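Local coordinates for protein luciferase-like enzymeAMP-CoA-ligase (Zophobas atratus, PDB 4W8O) that probably adenylates carboxylic acids as an AMP-CoA-ligase of the ANL superfamily, resembling firefly luciferase although it comes from a nonluminescent beetle, at residues A[370-375]-A[410-415]; A[377-382]-A[403-408]. All coordinates share one frame; numbering follows the deposited sequence.

Overall arrangement
Both contacts join strand 367-380 to strand 403-411 in the five-stranded antiparallel sheet, at two places whose centres lie 15 Å apart. Contact 2 is the inner one, its centre about 18 Å from the centre of the chain; contact 1 sits about 28 Å out, where pairing gives way to a loop and a turn. They touch each other through Ile408, whose CG2 lies 3.6 Å from Gly375 O and 3.5 Å from Lys374 NZ. Contact 2 also borders the pocket that holds the polyether ligand: Met324 and Glu326, which line that pocket, are touched by Leu403, and Met324 also by Thr405.

Contact 1: A[370-375]-A[410-415]; sequences GPNQKG and YYDDDG
Pro371 rests on the ring of Tyr411 at the outer end of the five-stranded antiparallel sheet, where a short loop in strand 367-380 interrupts its pairing with the end of strand 403-411. It is a CH-pi contact: Pro371 CA lies over one ring face, 4.1 Å from the centroid and toward the rim, and Pro371 CB reaches Tyr411 CE2 at 3.8 Å. Tyr411 CG sits between the backbone N and the carbonyl carbon (chi1 62°), which turns one ring face to Pro371; the hydroxyl passes close to Gly370 CA and bonds to Val369 O. One direct hydrogen bond ties the backbones, Asn372 N to Tyr411 O at 2.9 Å, with the donor almost in line with the carbonyl. Beside it a water donates to Gly370 O at 2.8 Å and accepts from Tyr411 N at 2.9 Å, with a longer bond from Gln373 N. Nearer Lys374, Tyr410 CB lies 3.6 Å from Gln373 O, while the Tyr410 ring is nearly parallel to that of Tyr418 on the next strand. Past Tyr411 the chain folds into a type I turn, Asp412 to Gly415, and Pro371 CB meets Asp412 O at 3.4 Å. The water-bridged loop interrupting strand 367-380 thus packs against the turn that begins the connection of the 403-411/417-422 beta hairpin.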
loop_
_atom_site.group_PDB
_atom_site.type_symbol
_atom_site.label_atom_id
_atom_site.label_comp_id
_atom_site.label_asym_id
_atom_site.label_seq_id
_atom_site.Cartn_x
_atom_site.Cartn_y
_atom_site.Cartn_z
ATOM N N GLY A 370 -30.100 -9.819 -0.335
ATOM C CA GLY A 370 -30.370 -8.755 -1.285
ATOM C C GLY A 370 -29.969 -7.402 -0.758
ATOM O O GLY A 370 -29.344 -7.302 0.309
ATOM N N PRO A 371 -30.315 -6.341 -1.506
ATOM C CA PRO A 371 -29.968 -4.982 -1.096
ATOM C C PRO A 371 -30.749 -4.545 0.142
ATOM O O PRO A 371 -31.850 -5.041 0.378
ATOM C CB PRO A 371 -30.350 -4.137 -2.316
ATOM C CG PRO A 371 -31.416 -4.923 -3.005
ATOM C CD PRO A 371 -31.085 -6.367 -2.763
ATOM N N ASN A 372 -30.172 -3.629 0.918
ATOM C CA ASN A 372 -30.768 -3.152 2.179
ATOM C C ASN A 372 -31.025 -4.266 3.198
ATOM O O ASN A 372 -32.022 -4.242 3.933
ATOM C CB ASN A 372 -32.054 -2.363 1.908
ATOM C CG ASN A 372 -31.814 -1.169 1.014
ATOM O OD1 ASN A 372 -31.130 -0.227 1.403
ATOM N ND2 ASN A 372 -32.366 -1.205 -0.190
ATOM N N GLN A 373 -30.120 -5.241 3.219
ATOM C CA GLN A 373 -30.121 -6.315 4.203
ATOM C C GLN A 373 -28.692 -6.450 4.725
ATOM O O GLN A 373 -27.785 -6.866 3.990
ATOM C CB GLN A 373 -30.588 -7.629 3.580
ATOM C CG GLN A 373 -31.905 -7.527 2.823
ATOM C CD GLN A 373 -32.357 -8.852 2.224
ATOM O OE1 GLN A 373 -32.671 -8.940 1.030
ATOM N NE2 GLN A 373 -32.390 -9.893 3.051
ATOM N N LYS A 374 -28.488 -6.068 5.983
ATOM C CA LYS A 374 -27.156 -6.087 6.570
ATOM C C LYS A 374 -26.683 -7.515 6.847
ATOM O O LYS A 374 -27.473 -8.395 7.174
ATOM C CB LYS A 374 -27.076 -5.209 7.832
ATOM C CG LYS A 374 -27.869 -5.700 9.032
ATOM C CD LYS A 374 -27.419 -5.045 10.332
ATOM C CE LYS A 374 -26.465 -5.954 11.094
ATOM N NZ LYS A 374 -25.735 -5.245 12.186
ATOM N N GLY A 375 -25.386 -7.736 6.673
ATOM C CA GLY A 375 -24.761 -9.034 6.919
ATOM C C GLY A 375 -23.247 -8.882 6.856
ATOM O O GLY A 375 -22.737 -7.763 6.871
ATOM N N TYR A 410 -24.054 -3.607 4.020
ATOM C CA TYR A 410 -25.112 -3.902 3.057
ATOM C C TYR A 410 -24.832 -3.092 1.787
ATOM O O TYR A 410 -23.978 -2.196 1.806
ATOM C CB TYR A 410 -26.486 -3.504 3.628
ATOM C CG TYR A 410 -26.633 -2.018 3.847
ATOM C CD1 TYR A 410 -26.265 -1.436 5.058
ATOM C CD2 TYR A 410 -27.112 -1.183 2.835
ATOM C CE1 TYR A 410 -26.381 -0.069 5.263
ATOM C CE2 TYR A 410 -27.233 0.187 3.033
ATOM C CZ TYR A 410 -26.861 0.736 4.251
ATOM O OH TYR A 410 -26.976 2.089 4.465
ATOM N N TYR A 411 -25.561 -3.390 0.708
ATOM C CA TYR A 411 -25.471 -2.608 -0.539
ATOM C C TYR A 411 -26.834 -2.091 -1.021
ATOM O O TYR A 411 -27.882 -2.573 -0.599
ATOM C CB TYR A 411 -24.798 -3.411 -1.662
ATOM C CG TYR A 411 -25.543 -4.661 -2.072
ATOM C CD1 TYR A 411 -25.370 -5.850 -1.381
ATOM C CD2 TYR A 411 -26.424 -4.654 -3.156
ATOM C CE1 TYR A 411 -26.045 -6.997 -1.746
ATOM C CE2 TYR A 411 -27.109 -5.799 -3.531
ATOM C CZ TYR A 411 -26.915 -6.967 -2.818
ATOM O OH TYR A 411 -27.582 -8.112 -3.170
ATOM N N ASP A 412 -26.773 -1.112 -1.920
ATOM C CA ASP A 412 -27.945 -0.473 -2.534
ATOM C C ASP A 412 -28.589 -1.293 -3.640
ATOM O O ASP A 412 -28.040 -2.287 -4.085
ATOM C CB ASP A 412 -27.526 0.860 -3.181
ATOM C CG ASP A 412 -27.567 2.000 -2.232
ATOM O OD1 ASP A 412 -27.992 1.786 -1.088
ATOM O OD2 ASP A 412 -27.175 3.114 -2.624
ATOM N N ASP A 413 -29.747 -0.822 -4.101
ATOM C CA ASP A 413 -30.329 -1.273 -5.368
ATOM C C ASP A 413 -29.396 -0.940 -6.535
ATOM O O ASP A 413 -29.330 -1.688 -7.498
ATOM C CB ASP A 413 -31.702 -0.615 -5.605
ATOM C CG ASP A 413 -32.792 -1.178 -4.706
ATOM O OD1 ASP A 413 -32.681 -2.339 -4.254
ATOM O OD2 ASP A 413 -33.780 -0.459 -4.461
ATOM N N ASP A 414 -28.682 0.185 -6.438
ATOM C CA ASP A 414 -27.634 0.555 -7.407
ATOM C C ASP A 414 -26.244 -0.038 -7.118
ATOM O O ASP A 414 -25.262 0.355 -7.746
ATOM C CB ASP A 414 -27.515 2.078 -7.483
ATOM C CG ASP A 414 -28.816 2.739 -7.860
ATOM O OD1 ASP A 414 -29.529 2.190 -8.722
ATOM O OD2 ASP A 414 -29.135 3.802 -7.290
ATOM N N GLY A 415 -26.155 -0.970 -6.176
ATOM C CA GLY A 415 -24.896 -1.659 -5.894
ATOM C C GLY A 415 -23.843 -0.869 -5.122
ATOM O O GLY A 415 -22.694 -1.314 -5.017
HETATM O O HOH W 1 -27.403 -5.571 1.411
HETATM O O HOH W 2 -34.117 -2.512 -1.372
#

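Contact 2: A[377-382]-A[403-408]; sequences LRVKSD and LKTGDI
Leu377, Val379 and Leu403 carry this antiparallel contact; Leu377 is held by both of its backbone polar atoms, and its side chain packs as well. Leu377 N bonds to Asp407 O at 2.9 Å. Leu377 O takes two donors from Thr405: N at 3.1 Å, nearly straight on, and OG1 at 2.7 Å, at a C=O...O angle of 122° and tilted from the carbonyl plane. With chi1 at 62°, Thr405 OG1 lies between its own N and carbonyl carbon; there it also accepts from Asp407 N at 3.1 Å, an ST turn at the corner by Gly406. Leu377 CD1 reaches on to the backbone of Ile408.

Val379 and Leu403 form a hydrogen-bonded pair, with Val379 N to Leu403 O at 2.9 Å and a reciprocal bond back. Their side chains lie side by side, Val379 CG2 against Leu403 CB at 3.9 Å, and Thr405 CG2 meets the same Val379 methyl. On the opposite face Lys404 CG lies over the guanidinium of Arg378, 4.0 Å from NE, which is buried with no partner in the model. Arg378 NH2 salt-bridges Glu376, and NH1 Glu366 and Asp398; these acids probably ease any repulsion from Lys404 NZ, which bonds to Glu395 O. Asp407, salt-bridged to Arg422, ends the Thr-Gly-Asp sequence familiar from ANL enzymes. One hydroxyl, Thr405 OG1, thus couples the strand pairing to the backbone of that motif.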
loop_
_atom_site.group_PDB
_atom_site.type_symbol
_atom_site.label_atom_id
_atom_site.label_comp_id
_atom_site.label_asym_id
_atom_site.label_seq_id
_atom_site.Cartn_x
_atom_site.Cartn_y
_atom_site.Cartn_z
ATOM N N LEU A 377 -19.731 -8.807 5.105
ATOM C CA LEU A 377 -19.109 -8.624 3.785
ATOM C C LEU A 377 -18.068 -9.695 3.507
ATOM O O LEU A 377 -17.131 -9.900 4.292
ATOM C CB LEU A 377 -18.459 -7.247 3.636
ATOM C CG LEU A 377 -19.387 -6.176 3.078
ATOM C CD1 LEU A 377 -20.394 -5.776 4.144
ATOM C CD2 LEU A 377 -18.598 -4.972 2.589
ATOM N N ARG A 378 -18.237 -10.367 2.377
ATOM C CA ARG A 378 -17.270 -11.352 1.922
ATOM C C ARG A 378 -16.889 -11.076 0.483
ATOM O O ARG A 378 -17.732 -10.696 -0.327
ATOM C CB ARG A 378 -17.837 -12.754 2.087
ATOM C CG ARG A 378 -18.359 -12.992 3.490
ATOM C CD ARG A 378 -18.400 -14.456 3.823
ATOM N NE ARG A 378 -18.993 -14.684 5.136
ATOM C CZ ARG A 378 -19.556 -15.825 5.517
ATOM N NH1 ARG A 378 -19.611 -16.857 4.687
ATOM N NH2 ARG A 378 -20.075 -15.933 6.728
ATOM N N VAL A 379 -15.613 -11.276 0.171
ATOM C CA VAL A 379 -15.040 -10.824 -1.093
ATOM C C VAL A 379 -14.109 -11.874 -1.698
ATOM O O VAL A 379 -13.582 -12.729 -0.980
ATOM C CB VAL A 379 -14.280 -9.496 -0.895
ATOM C CG1 VAL A 379 -15.237 -8.411 -0.412
ATOM C CG2 VAL A 379 -13.137 -9.664 0.097
ATOM N N LYS A 380 -13.927 -11.811 -3.021
ATOM C CA LYS A 380 -13.099 -12.782 -3.736
ATOM C C LYS A 380 -12.524 -12.191 -5.012
ATOM O O LYS A 380 -13.241 -11.590 -5.793
ATOM C CB LYS A 380 -13.912 -14.034 -4.079
ATOM C CG LYS A 380 -13.078 -15.174 -4.647
ATOM C CD LYS A 380 -13.922 -16.423 -4.830
ATOM C CE LYS A 380 -13.126 -17.572 -5.429
ATOM N NZ LYS A 380 -13.959 -18.809 -5.530
ATOM N N SER A 381 -11.217 -12.366 -5.195
ATOM C CA SER A 381 -10.507 -11.891 -6.377
ATOM C C SER A 381 -9.108 -12.483 -6.418
ATOM O O SER A 381 -8.645 -13.099 -5.451
ATOM C CB SER A 381 -10.386 -10.365 -6.369
ATOM O OG SER A 381 -9.306 -9.925 -5.557
ATOM N N ASP A 382 -8.423 -12.242 -7.531
ATOM C CA ASP A 382 -7.054 -12.703 -7.716
ATOM C C ASP A 382 -6.045 -11.871 -6.927
ATOM O O ASP A 382 -4.865 -12.201 -6.933
ATOM C CB ASP A 382 -6.673 -12.667 -9.201
ATOM C CG ASP A 382 -7.378 -13.727 -10.020
ATOM O OD1 ASP A 382 -8.055 -14.620 -9.449
ATOM O OD2 ASP A 382 -7.233 -13.664 -11.256
ATOM N N LEU A 403 -12.988 -14.333 0.973
ATOM C CA LEU A 403 -12.386 -13.759 2.180
ATOM C C LEU A 403 -13.478 -13.139 3.048
ATOM O O LEU A 403 -14.282 -12.343 2.568
ATOM C CB LEU A 403 -11.348 -12.687 1.818
ATOM C CG LEU A 403 -10.709 -11.880 2.965
ATOM C CD1 LEU A 403 -9.723 -12.729 3.765
ATOM C CD2 LEU A 403 -10.019 -10.630 2.431
ATOM N N LYS A 404 -13.494 -13.501 4.323
ATOM C CA LYS A 404 -14.392 -12.875 5.293
ATOM C C LYS A 404 -13.736 -11.575 5.740
ATOM O O LYS A 404 -12.655 -11.608 6.310
ATOM C CB LYS A 404 -14.605 -13.802 6.488
ATOM C CG LYS A 404 -15.152 -15.176 6.121
ATOM C CD LYS A 404 -15.144 -16.086 7.334
ATOM C CE LYS A 404 -15.478 -17.516 6.970
ATOM N NZ LYS A 404 -15.065 -18.447 8.062
ATOM N N THR A 405 -14.363 -10.434 5.458
ATOM C CA THR A 405 -13.743 -9.140 5.758
ATOM C C THR A 405 -13.780 -8.799 7.241
ATOM O O THR A 405 -13.060 -7.902 7.688
ATOM C CB THR A 405 -14.427 -7.970 5.032
ATOM O OG1 THR A 405 -15.787 -7.867 5.474
ATOM C CG2 THR A 405 -14.356 -8.146 3.521
ATOM N N GLY A 406 -14.634 -9.484 7.993
ATOM C CA GLY A 406 -14.857 -9.144 9.392
ATOM C C GLY A 406 -15.695 -7.894 9.580
ATOM O O GLY A 406 -15.828 -7.405 10.706
ATOM N N ASP A 407 -16.273 -7.379 8.496
ATOM C CA ASP A 407 -17.096 -6.178 8.552
ATOM C C ASP A 407 -18.553 -6.536 8.300
ATOM O O ASP A 407 -18.849 -7.467 7.550
ATOM C CB ASP A 407 -16.648 -5.155 7.503
ATOM C CG ASP A 407 -15.240 -4.650 7.733
ATOM O OD1 ASP A 407 -14.941 -4.214 8.867
ATOM O OD2 ASP A 407 -14.433 -4.680 6.775
ATOM N N ILE A 408 -19.444 -5.786 8.937
ATOM C CA ILE A 408 -20.881 -5.885 8.734
ATOM C C ILE A 408 -21.294 -4.698 7.879
ATOM O O ILE A 408 -20.885 -3.560 8.154
ATOM C CB ILE A 408 -21.638 -5.846 10.076
ATOM C CG1 ILE A 408 -21.297 -7.074 10.925
ATOM C CG2 ILE A 408 -23.138 -5.746 9.868
ATOM C CD1 ILE A 408 -21.512 -8.407 10.236
#